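Local coordinates for glycosyl hydrolases family 31 family protein (PDB 6DRU) that catalyses the hydrolytic release of alpha-xylose from the non-reducing terminal glucose of xyloglucan oligosaccharides, at residues W325-D330 with G400-A405; A329-N334 with N358-R363; S345-R348 with T353-S356. All coordinates share one frame; numbering follows the deposited sequence.

Interaction 1 starts at the end of barrel strand 319-328 and interaction 2 in the turn that follows, with Ala329 and Asp330 shared by the two ranges. Helix 335-340 comes next, then the short excursion that interaction 3 closes by bringing 345-348 against 353-356. The latter leads into strand 355-357, which turns back as strand 360-364, the second half of interaction 2. Further on, after strand 391-394, the loop 400-405 returns to close interaction 1. Interaction 3 therefore lies within the loop of interaction 2, and both lie within that of interaction 1. Ile362 links the three, packed against Ala329, Ser327 and Leu402 and bonded through its backbone to Thr354 and Asp355.

Interaction 1 (W325-D330 with G400-A405); sequences WPSVAD and GALGEA. With BGC (beta-D-glucopyranose), chain F.
Leu402 pushes its forked end into the corner formed by Trp325, Pro326 and Ser327, where strand 319-328 reaches the mouth of the barrel. Its CD2 methyl approaches the six-membered ring of Trp325 obliquely, 3.7 Å from CZ3, and the two side chains cross at about a right angle. The same methyl lies 3.8 Å from Ser327 CB, while the other branch turns to the proline ring, with CD1 4.1 Å from Pro326 CG. With CG anti to the backbone N (chi1 -168°), the fork is carried away from the loop backbone toward the strand.

Two residues further along, Glu404 turns to the bound glucose: O4 of BGC donates to Glu404 OE2 at 2.6 Å. The sugar also comes close to Trp325, its C6 lying near the ring plane at the edge, 4.1 Å from CH2. Leu402 and the glucose thus meet different parts of the indole.

In the second shell, the Leu402 backbone N is held by Asp355 OD2, which fixes the loop where the leucine projects. Ser327 OG sits in the plane of the Trp325 ring at its edge and is hydrogen-bonded to Gln292. Glu404 has further partners: OE2 is also bonded to Asn173, and OE1 forms a salt bridge with Lys119 of a second subunit.

Trp325 itself lines the xylose pocket, and its NE1 makes a weak hydrogen bond to the active-site residue Asp395. The chemistry is accordingly divided: an apolar wedge supports the indole beside the xylose, and a carboxylate neighbouring that wedge binds a glucose unit, consistent with recognition of a xylosylated glucose.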
loop_
_atom_site.group_PDB
_atom_site.type_symbol
_atom_site.label_atom_id
_atom_site.label_comp_id
_atom_site.label_asym_id
_atom_site.label_seq_id
_atom_site.Cartn_x
_atom_site.Cartn_y
_atom_site.Cartn_z
ATOM N N TRP A 325 -18.379 27.860 -7.095
ATOM C CA TRP A 325 -17.997 26.553 -6.593
ATOM C C TRP A 325 -16.742 26.057 -7.306
ATOM O O TRP A 325 -16.488 26.431 -8.455
ATOM C CB TRP A 325 -19.121 25.528 -6.784
ATOM C CG TRP A 325 -20.176 25.573 -5.725
ATOM C CD1 TRP A 325 -20.539 26.648 -4.970
ATOM C CD2 TRP A 325 -21.008 24.485 -5.302
ATOM N NE1 TRP A 325 -21.547 26.299 -4.104
ATOM C CE2 TRP A 325 -21.853 24.976 -4.289
ATOM C CE3 TRP A 325 -21.120 23.145 -5.684
ATOM C CZ2 TRP A 325 -22.799 24.174 -3.654
ATOM C CZ3 TRP A 325 -22.058 22.351 -5.053
ATOM C CH2 TRP A 325 -22.885 22.868 -4.048
ATOM N N PRO A 326 -15.933 25.220 -6.650
ATOM C CA PRO A 326 -14.717 24.705 -7.291
ATOM C C PRO A 326 -14.964 23.563 -8.264
ATOM O O PRO A 326 -14.004 23.074 -8.871
ATOM C CB PRO A 326 -13.883 24.231 -6.094
ATOM C CG PRO A 326 -14.901 23.801 -5.095
ATOM C CD PRO A 326 -16.077 24.733 -5.265
ATOM N N SER A 327 -16.211 23.137 -8.438
ATOM C CA SER A 327 -16.517 21.995 -9.284
ATOM C C SER A 327 -16.536 22.393 -10.754
ATOM O O SER A 327 -16.937 23.503 -11.119
ATOM C CB SER A 327 -17.866 21.388 -8.893
ATOM O OG SER A 327 -18.886 22.369 -8.909
ATOM N N VAL A 328 -16.103 21.463 -11.604
ATOM C CA VAL A 328 -16.117 21.642 -13.049
ATOM C C VAL A 328 -16.772 20.422 -13.675
ATOM O O VAL A 328 -16.406 19.285 -13.361
ATOM C CB VAL A 328 -14.697 21.836 -13.616
ATOM C CG1 VAL A 328 -14.742 21.964 -15.132
ATOM C CG2 VAL A 328 -14.032 23.050 -12.987
ATOM N N ALA A 329 -17.735 20.658 -14.560
ATOM C CA ALA A 329 -18.432 19.601 -15.274
ATOM C C ALA A 329 -18.013 19.610 -16.739
ATOM O O ALA A 329 -17.385 20.554 -17.226
ATOM C CB ALA A 329 -19.951 19.761 -15.139
ATOM N N ASP A 330 -18.378 18.540 -17.449
ATOM C CA ASP A 330 -17.995 18.429 -18.853
ATOM C C ASP A 330 -18.720 19.440 -19.731
ATOM O O ASP A 330 -18.181 19.852 -20.763
ATOM C CB ASP A 330 -18.234 17.009 -19.365
ATOM C CG ASP A 330 -17.411 15.973 -18.619
ATOM O OD1 ASP A 330 -17.647 14.763 -18.827
ATOM O OD2 ASP A 330 -16.545 16.364 -17.808
ATOM N N GLY A 400 -11.142 17.645 -1.461
ATOM C CA GLY A 400 -11.455 16.244 -1.659
ATOM C C GLY A 400 -12.787 16.046 -2.352
ATOM O O GLY A 400 -12.874 16.139 -3.579
ATOM N N ALA A 401 -13.831 15.770 -1.576
ATOM C CA ALA A 401 -15.187 15.715 -2.105
ATOM C C ALA A 401 -15.700 17.141 -2.307
ATOM O O ALA A 401 -14.954 18.117 -2.194
ATOM C CB ALA A 401 -16.087 14.899 -1.181
ATOM N N LEU A 402 -16.989 17.284 -2.600
ATOM C CA LEU A 402 -17.568 18.600 -2.862
ATOM C C LEU A 402 -18.275 19.121 -1.610
ATOM O O LEU A 402 -19.497 19.252 -1.546
ATOM C CB LEU A 402 -18.510 18.536 -4.062
ATOM C CG LEU A 402 -18.964 19.883 -4.630
ATOM C CD1 LEU A 402 -17.791 20.843 -4.764
ATOM C CD2 LEU A 402 -19.656 19.691 -5.970
ATOM N N GLY A 403 -17.466 19.397 -0.585
ATOM C CA GLY A 403 -17.910 20.168 0.557
ATOM C C GLY A 403 -18.563 19.391 1.681
ATOM O O GLY A 403 -18.799 19.971 2.751
ATOM N N GLU A 404 -18.871 18.112 1.489
ATOM C CA GLU A 404 -19.562 17.326 2.498
ATOM C C GLU A 404 -18.717 16.132 2.920
ATOM O O GLU A 404 -17.747 15.757 2.256
ATOM C CB GLU A 404 -20.927 16.844 1.990
ATOM C CG GLU A 404 -21.821 17.953 1.465
ATOM C CD GLU A 404 -22.442 18.778 2.575
ATOM O OE1 GLU A 404 -22.313 18.387 3.755
ATOM O OE2 GLU A 404 -23.056 19.821 2.266
ATOM N N ALA A 405 -19.104 15.534 4.045
ATOM C CA ALA A 405 -18.444 14.350 4.575
ATOM C C ALA A 405 -18.938 13.065 3.928
ATOM O O ALA A 405 -18.591 11.975 4.393
ATOM C CB ALA A 405 -18.633 14.275 6.092
HETATM C C2 BGC F . -27.078 18.975 0.600
HETATM C C3 BGC F . -25.595 19.114 0.618
HETATM C C4 BGC F . -25.168 20.252 -0.327
HETATM C C5 BGC F . -25.945 21.502 -0.022
HETATM C C6 BGC F . -25.608 22.578 -1.045
HETATM C C1 BGC F . -27.673 20.313 0.955
HETATM O O2 BGC F . -27.504 17.976 1.552
HETATM O O3 BGC F . -25.023 17.923 0.214
HETATM O O4 BGC F . -23.793 20.516 -0.163
HETATM O O5 BGC F . -27.333 21.240 -0.078
HETATM O O6 BGC F . -26.603 23.579 -1.024
#

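Interaction 2 (A329-N334 with N358-R363); sequences ADDSVN and NGSYIR. With NAG (2-acetamido-2-deoxy-beta-D-glucopyranose), chain D.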
loop_
_atom_site.group_PDB
_atom_site.type_symbol
_atom_site.label_atom_id
_atom_site.label_comp_id
_atom_site.label_asym_id
_atom_site.label_seq_id
_atom_site.Cartn_x
_atom_site.Cartn_y
_atom_site.Cartn_z
ATOM N N ALA A 329 -17.735 20.658 -14.560
ATOM C CA ALA A 329 -18.432 19.601 -15.274
ATOM C C ALA A 329 -18.013 19.610 -16.739
ATOM O O ALA A 329 -17.385 20.554 -17.226
ATOM C CB ALA A 329 -19.951 19.761 -15.139
ATOM N N ASP A 330 -18.378 18.540 -17.449
ATOM C CA ASP A 330 -17.995 18.429 -18.853
ATOM C C ASP A 330 -18.720 19.440 -19.731
ATOM O O ASP A 330 -18.181 19.852 -20.763
ATOM C CB ASP A 330 -18.234 17.009 -19.365
ATOM C CG ASP A 330 -17.411 15.973 -18.619
ATOM O OD1 ASP A 330 -17.647 14.763 -18.827
ATOM O OD2 ASP A 330 -16.545 16.364 -17.808
ATOM N N ASP A 331 -19.932 19.852 -19.351
ATOM C CA ASP A 331 -20.655 20.829 -20.158
ATOM C C ASP A 331 -20.067 22.230 -20.060
ATOM O O ASP A 331 -20.497 23.114 -20.809
ATOM C CB ASP A 331 -22.135 20.859 -19.765
ATOM C CG ASP A 331 -22.347 20.873 -18.262
ATOM O OD1 ASP A 331 -21.551 21.517 -17.547
ATOM O OD2 ASP A 331 -23.325 20.249 -17.798
ATOM N N SER A 332 -19.101 22.453 -19.173
ATOM C CA SER A 332 -18.533 23.781 -19.003
ATOM C C SER A 332 -17.760 24.206 -20.246
ATOM O O SER A 332 -17.119 23.393 -20.918
ATOM C CB SER A 332 -17.610 23.818 -17.788
ATOM O OG SER A 332 -17.022 25.098 -17.646
ATOM N N VAL A 333 -17.817 25.507 -20.542
ATOM C CA VAL A 333 -17.035 26.062 -21.638
ATOM C C VAL A 333 -15.542 26.018 -21.341
ATOM O O VAL A 333 -14.726 26.098 -22.267
ATOM C CB VAL A 333 -17.487 27.502 -21.943
ATOM C CG1 VAL A 333 -18.993 27.552 -22.118
ATOM C CG2 VAL A 333 -17.042 28.448 -20.836
ATOM N N ASN A 334 -15.161 25.888 -20.073
ATOM C CA ASN A 334 -13.763 25.814 -19.678
ATOM C C ASN A 334 -13.281 24.387 -19.457
ATOM O O ASN A 334 -12.107 24.194 -19.124
ATOM C CB ASN A 334 -13.533 26.636 -18.404
ATOM C CG ASN A 334 -13.912 28.094 -18.571
ATOM O OD1 ASN A 334 -13.659 28.700 -19.612
ATOM N ND2 ASN A 334 -14.525 28.666 -17.542
ATOM N N ASN A 358 -25.703 18.704 -9.171
ATOM C CA ASN A 358 -26.550 19.166 -10.270
ATOM C C ASN A 358 -26.768 18.059 -11.302
ATOM O O ASN A 358 -26.872 18.316 -12.503
ATOM C CB ASN A 358 -25.957 20.427 -10.915
ATOM C CG ASN A 358 -26.914 21.114 -11.868
ATOM O OD1 ASN A 358 -26.676 21.151 -13.075
ATOM N ND2 ASN A 358 -27.997 21.665 -11.333
ATOM N N GLY A 359 -26.829 16.814 -10.834
ATOM C CA GLY A 359 -27.059 15.682 -11.709
ATOM C C GLY A 359 -25.886 15.281 -12.572
ATOM O O GLY A 359 -26.054 14.448 -13.469
ATOM N N SER A 360 -24.704 15.839 -12.330
ATOM C CA SER A 360 -23.513 15.537 -13.110
ATOM C C SER A 360 -22.353 15.239 -12.174
ATOM O O SER A 360 -22.231 15.849 -11.107
ATOM C CB SER A 360 -23.148 16.700 -14.039
ATOM O OG SER A 360 -24.260 17.090 -14.826
ATOM N N TYR A 361 -21.502 14.300 -12.576
ATOM C CA TYR A 361 -20.274 14.039 -11.842
ATOM C C TYR A 361 -19.198 15.024 -12.279
ATOM O O TYR A 361 -19.062 15.327 -13.468
ATOM C CB TYR A 361 -19.822 12.595 -12.057
ATOM C CG TYR A 361 -20.745 11.590 -11.405
ATOM C CD1 TYR A 361 -21.826 11.059 -12.095
ATOM C CD2 TYR A 361 -20.548 11.191 -10.088
ATOM C CE1 TYR A 361 -22.678 10.147 -11.497
ATOM C CE2 TYR A 361 -21.397 10.282 -9.481
ATOM C CZ TYR A 361 -22.458 9.763 -10.191
ATOM O OH TYR A 361 -23.303 8.857 -9.591
ATOM N N ILE A 362 -18.438 15.532 -11.309
ATOM C CA ILE A 362 -17.604 16.709 -11.506
ATOM C C ILE A 362 -16.180 16.431 -11.035
ATOM O O ILE A 362 -15.882 15.393 -10.442
ATOM C CB ILE A 362 -18.176 17.941 -10.778
ATOM C CG1 ILE A 362 -18.524 17.591 -9.328
ATOM C CG2 ILE A 362 -19.407 18.456 -11.501
ATOM C CD1 ILE A 362 -17.402 17.832 -8.328
ATOM N N ARG A 363 -15.302 17.395 -11.313
ATOM C CA ARG A 363 -13.925 17.400 -10.837
ATOM C C ARG A 363 -13.625 18.770 -10.249
ATOM O O ARG A 363 -13.950 19.792 -10.861
ATOM C CB ARG A 363 -12.938 17.092 -11.971
ATOM C CG ARG A 363 -13.261 15.845 -12.773
ATOM C CD ARG A 363 -12.820 15.998 -14.223
ATOM N NE ARG A 363 -13.288 14.892 -15.054
ATOM C CZ ARG A 363 -12.564 13.815 -15.343
ATOM N NH1 ARG A 363 -11.328 13.695 -14.876
ATOM N NH2 ARG A 363 -13.077 12.857 -16.102
HETATM C C1 NAG D . -28.672 22.444 -12.384
HETATM C C2 NAG D . -30.156 22.189 -12.565
HETATM C C3 NAG D . -30.846 23.138 -13.481
HETATM C C4 NAG D . -30.355 24.561 -13.322
HETATM C C5 NAG D . -28.846 24.593 -13.332
HETATM C C6 NAG D . -28.360 26.016 -13.177
HETATM C C7 NAG D . -30.503 19.773 -12.193
HETATM C C8 NAG D . -30.661 18.377 -12.759
HETATM N N2 NAG D . -30.310 20.870 -13.070
HETATM O O3 NAG D . -32.236 23.062 -13.262
HETATM O O4 NAG D . -30.846 25.339 -14.386
HETATM O O5 NAG D . -28.392 23.815 -12.255
HETATM O O6 NAG D . -27.123 26.024 -12.501
HETATM O O7 NAG D . -30.544 19.951 -10.992
#
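Ala329 lays its CB methyl against the CG2 branch of Ile362, 3.9 Å away, where the two backbones come nearest. CG1 of Ile362 stands between its own backbone N and carbonyl carbon (chi1 49°), and its terminal CD1 leads away from Ala329 to pack on Ser327 CB. Ile362 thus touches both Ser327, near the end of the strand, and Ala329, where the turn begins.

That turn, from Ala329 to Ser332, is of type I and is closed by Ser332 N bonding to Ala329 O at 3.2 Å. It places Asp331 near the hairpin, although Asp331 OD2 remains 4.4 Å from Ser360 OG, too far for a hydrogen bond. The opposite charges of Asp330 and Arg363 lie near each other, OD2 to NE 4.5 Å, beyond a salt bridge, and may attract weakly. Next, the Ser332 hydroxyl accepts from Asn334 N at 3.2 Å and 160°, a nearly straight capping bond ahead of helix 335-340; Asp294 holds the same OG.

At the start of 358-363, Asn358 and Gly359 both have positive phi, matching a type I' turn at the tip of a tight hairpin. Asn358 carries an N-linked glycan, its ND2 bonded covalently to C1 of NAG at 1.5 Å, so the tip faces solvent.

Further along the hairpin, Tyr361 and Arg363 take part in a subunit interface, with the Tyr361 hydroxyl bonded to Arg363 and Asp330 of the third subunit. The turn thus lies between strand 319-328 and helix 335-340, with antiparallel strand 360-364 alongside and strand 355-357 on that strand's other edge.

Interaction 3 (S345-R348 with T353-S356); sequences SATR and TTDS
The backbones of 345-348 and 353-356 run near each other without a backbone hydrogen bond between them; the closest CA atoms are those of Thr347 and Thr354, 5.9 Å apart, and of Ala346 and Thr353. Each belongs to a different strand pairing: 346-347 pairs with 425-426, and 355-357 with 360-364.

Side chains make the contact between them. The CG2 methyl of Thr354, anti to its carbonyl carbon, lies over the backbone opposite, 4.0 Å from both Thr347 N and Ser345 OG. It also approaches the CG2 methyl of Thr347, 4.3 Å away. The Thr347 side chain points toward the other segment and sits beside the Thr353 carbonyl, where OG1 is 3.3 Å from O, a weak hydrogen bond that is not settled, as Asp349 O is also within reach of that proton.

Thr354 and Asp355 both face Ile362 and form a classic beta bulge at the start of the hairpin's first strand: Thr354 N bonds to Ile362 O, and Ile362 N to Asp355 O. The Thr354 hydroxyl bonds to Asn364 N, while the Ser345 hydroxyl bonds to Asn364 O; one residue of strand 360-364 is thereby gripped from both segments.

Beyond the bulge, Ser356 N donates back to Asp355 OD1 at 2.7 Å, reaching its anti side 28° out of the carboxylate plane. Asn409 N supplies a second bond to that oxygen. Thr353 packs against Tyr361 of the third subunit, and Arg348 NH1 bonds to the Gly130 carbonyl of the fourth.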
loop_
_atom_site.group_PDB
_atom_site.type_symbol
_atom_site.label_atom_id
_atom_site.label_comp_id
_atom_site.label_asym_id
_atom_site.label_seq_id
_atom_site.Cartn_x
_atom_site.Cartn_y
_atom_site.Cartn_z
ATOM N N SER A 345 -7.911 18.613 -10.242
ATOM C CA SER A 345 -7.587 17.456 -9.429
ATOM C C SER A 345 -8.346 16.240 -9.954
ATOM O O SER A 345 -9.277 16.353 -10.758
ATOM C CB SER A 345 -7.934 17.712 -7.963
ATOM O OG SER A 345 -9.334 17.829 -7.785
ATOM N N ALA A 346 -7.939 15.061 -9.497
ATOM C CA ALA A 346 -8.571 13.844 -9.977
ATOM C C ALA A 346 -8.339 12.722 -8.979
ATOM O O ALA A 346 -7.268 12.635 -8.376
ATOM C CB ALA A 346 -8.030 13.441 -11.353
ATOM N N THR A 347 -9.351 11.875 -8.808
ATOM C CA THR A 347 -9.133 10.605 -8.136
ATOM C C THR A 347 -8.081 9.806 -8.896
ATOM O O THR A 347 -7.970 9.891 -10.122
ATOM C CB THR A 347 -10.440 9.819 -8.030
ATOM O OG1 THR A 347 -10.992 9.631 -9.339
ATOM C CG2 THR A 347 -11.438 10.559 -7.161
ATOM N N ARG A 348 -7.298 9.027 -8.155
ATOM C CA ARG A 348 -6.061 8.479 -8.697
ATOM C C ARG A 348 -6.265 7.267 -9.602
ATOM O O ARG A 348 -5.288 6.790 -10.191
ATOM C CB ARG A 348 -5.112 8.149 -7.547
ATOM C CG ARG A 348 -4.854 9.359 -6.652
ATOM C CD ARG A 348 -3.723 9.127 -5.672
ATOM N NE ARG A 348 -4.026 8.061 -4.726
ATOM C CZ ARG A 348 -3.124 7.507 -3.925
ATOM N NH1 ARG A 348 -1.863 7.919 -3.961
ATOM N NH2 ARG A 348 -3.482 6.542 -3.089
ATOM N N THR A 353 -13.289 11.619 -11.751
ATOM C CA THR A 353 -14.302 12.438 -11.099
ATOM C C THR A 353 -14.150 12.373 -9.585
ATOM O O THR A 353 -13.858 11.317 -9.017
ATOM C CB THR A 353 -15.701 11.974 -11.504
ATOM O OG1 THR A 353 -15.786 10.546 -11.391
ATOM C CG2 THR A 353 -16.004 12.385 -12.936
ATOM N N THR A 354 -14.358 13.514 -8.931
ATOM C CA THR A 354 -14.153 13.631 -7.494
ATOM C C THR A 354 -15.448 13.661 -6.695
ATOM O O THR A 354 -15.443 13.288 -5.517
ATOM C CB THR A 354 -13.340 14.890 -7.179
ATOM O OG1 THR A 354 -13.966 16.030 -7.783
ATOM C CG2 THR A 354 -11.927 14.756 -7.725
ATOM N N ASP A 355 -16.555 14.097 -7.298
ATOM C CA ASP A 355 -17.849 14.111 -6.624
ATOM C C ASP A 355 -18.959 14.306 -7.650
ATOM O O ASP A 355 -18.741 14.110 -8.851
ATOM C CB ASP A 355 -17.899 15.215 -5.561
ATOM C CG ASP A 355 -18.830 14.878 -4.404
ATOM O OD1 ASP A 355 -19.807 14.127 -4.617
ATOM O OD2 ASP A 355 -18.589 15.375 -3.282
ATOM N N SER A 356 -20.148 14.695 -7.193
ATOM C CA SER A 356 -21.266 14.968 -8.083
ATOM C C SER A 356 -22.065 16.143 -7.538
ATOM O O SER A 356 -22.031 16.445 -6.343
ATOM C CB SER A 356 -22.182 13.748 -8.252
ATOM O OG SER A 356 -22.799 13.397 -7.026
#